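Local coordinates for protein putative nucleoside-diphosphate-sugar epimerase (Staphylococcus aureus subsp. aureus, PDB 3E48) that is of unknown function but, as a putative nucleoside-diphosphate-sugar epimerase with a Rossmann-type NAD(P)H-binding region, may act on nucleotide sugars with a dinucleotide cofactor, at residues D134-R139 against I182-N187. Numbering follows the deposited sequence.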
# COMPACT_ATOMS: atom_id res chain seq x y z
N ASP B 134 7.58 17.21 -1.87
CA ASP B 134 8.14 17.00 -0.54
C ASP B 134 6.97 16.63 0.38
O ASP B 134 5.90 17.22 0.29
CB ASP B 134 8.81 18.27 -0.01
CG ASP B 134 10.08 18.63 -0.76
OD1 ASP B 134 10.70 17.74 -1.37
OD2 ASP B 134 10.47 19.82 -0.71
N TYR B 135 7.18 15.65 1.25
CA TYR B 135 6.10 15.27 2.16
C TYR B 135 6.60 14.67 3.46
O TYR B 135 7.75 14.22 3.57
CB TYR B 135 5.13 14.28 1.47
CG TYR B 135 5.71 12.91 1.22
CD1 TYR B 135 6.61 12.68 0.17
CD2 TYR B 135 5.36 11.83 2.03
CE1 TYR B 135 7.16 11.42 -0.04
CE2 TYR B 135 5.90 10.56 1.83
CZ TYR B 135 6.80 10.37 0.79
OH TYR B 135 7.35 9.12 0.61
N THR B 136 5.72 14.68 4.45
CA THR B 136 5.99 14.14 5.78
C THR B 136 4.84 13.18 6.03
O THR B 136 3.68 13.58 6.01
CB THR B 136 5.97 15.27 6.84
OG1 THR B 136 6.94 16.26 6.49
CG2 THR B 136 6.29 14.73 8.22
N TYR B 137 5.16 11.91 6.23
CA TYR B 137 4.13 10.91 6.45
C TYR B 137 4.04 10.59 7.94
O TYR B 137 4.97 10.07 8.55
CB TYR B 137 4.46 9.65 5.63
CG TYR B 137 3.26 8.77 5.39
CD1 TYR B 137 2.89 7.79 6.31
CD2 TYR B 137 2.45 8.95 4.26
CE1 TYR B 137 1.74 7.02 6.12
CE2 TYR B 137 1.30 8.19 4.07
CZ TYR B 137 0.95 7.23 5.00
OH TYR B 137 -0.19 6.48 4.84
N VAL B 138 2.90 10.94 8.52
CA VAL B 138 2.67 10.75 9.95
C VAL B 138 1.69 9.60 10.18
O VAL B 138 0.53 9.69 9.80
CB VAL B 138 2.08 12.03 10.58
CG1 VAL B 138 1.90 11.83 12.08
CG2 VAL B 138 2.99 13.21 10.29
N ARG B 139 2.16 8.52 10.79
CA ARG B 139 1.27 7.39 11.05
C ARG B 139 0.78 7.47 12.49
O ARG B 139 1.56 7.76 13.40
CB ARG B 139 2.02 6.08 10.78
CG ARG B 139 2.35 5.90 9.30
CD ARG B 139 3.40 4.82 9.03
NE ARG B 139 2.91 3.47 9.33
CZ ARG B 139 3.31 2.75 10.37
NH1 ARG B 139 4.20 3.24 11.22
NH2 ARG B 139 2.81 1.53 10.56
N ILE B 182 0.89 19.24 15.45
CA ILE B 182 1.15 20.67 15.65
C ILE B 182 2.65 20.91 15.81
O ILE B 182 3.20 21.86 15.24
CB ILE B 182 0.42 21.19 16.92
CG1 ILE B 182 -1.09 21.26 16.65
CG2 ILE B 182 0.98 22.54 17.34
CD1 ILE B 182 -1.51 22.29 15.61
N ALA B 183 3.32 20.04 16.56
CA ALA B 183 4.75 20.17 16.77
C ALA B 183 5.49 20.08 15.43
O ALA B 183 6.47 20.79 15.20
CB ALA B 183 5.25 19.09 17.72
N ILE B 184 5.02 19.19 14.56
CA ILE B 184 5.64 19.03 13.25
C ILE B 184 5.42 20.29 12.42
O ILE B 184 6.36 20.83 11.83
CB ILE B 184 5.06 17.82 12.51
CG1 ILE B 184 5.41 16.54 13.28
CG2 ILE B 184 5.61 17.76 11.08
CD1 ILE B 184 4.79 15.28 12.70
N ILE B 185 4.18 20.76 12.38
CA ILE B 185 3.82 21.95 11.62
C ILE B 185 4.67 23.16 12.02
O ILE B 185 5.19 23.88 11.16
CB ILE B 185 2.32 22.31 11.81
CG1 ILE B 185 1.45 21.23 11.17
CG2 ILE B 185 2.01 23.66 11.17
CD1 ILE B 185 -0.05 21.41 11.43
N LYS B 186 4.80 23.38 13.33
CA LYS B 186 5.55 24.52 13.86
C LYS B 186 7.06 24.49 13.60
O LYS B 186 7.71 25.53 13.64
CB LYS B 186 5.29 24.65 15.36
CG LYS B 186 3.87 25.10 15.70
CD LYS B 186 3.62 25.09 17.20
CE LYS B 186 4.48 26.10 17.94
NZ LYS B 186 4.27 25.99 19.41
N ASN B 187 7.62 23.31 13.35
CA ASN B 187 9.05 23.20 13.11
C ASN B 187 9.38 22.49 11.80
O ASN B 187 9.47 21.26 11.75
CB ASN B 187 9.74 22.48 14.27
CG ASN B 187 11.23 22.35 14.06
OD1 ASN B 187 11.81 22.99 13.18
ND2 ASN B 187 11.88 21.53 14.89
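Thr136 and Val138 meet Ile184 with no flat group between them; the strand's aromatic rings, Tyr135 and Tyr137, lie on the far side. There Tyr137 has Arg139 at its ring edge, in plane, with Arg139 CG 3.4 Å from Tyr137 CE1, and its ring meets that of Phe103 with planes inclined by about 10°; Tyr135 packs against Leu128 and Ser129.

The contact itself is purely aliphatic and small, burying 98 Å² in all. Its closest approach is Val138 CG2 to Ile184 CD1, at 3.7 Å, where the two side chains run past each other in opposite directions. Ile184 gets there by stretching out: CD1 is anti to CA (chi2 175°), so the longer branch reaches from the helix to the valine. The shorter branch serves Thr136, whose CG2 lies a looser 4.2 Å from Ile184 CG2. The threonine's hydroxyl is used differently, with OG1 hydrogen-bonded to Gly192 N, while Ile184 O accepts the indole N-H of Trp191; the loop after the helix is thereby tied to both sides of the contact.

In the fold, the last turn of helix 174-186 lies over one face of the Rossmann-type sheet at strand 134-143, which runs between strands 100-106 and 194-203, parallel to both. Ile104 and Leu197 flank Val138 from these neighbours, and helix 118-131 backs the opposite face.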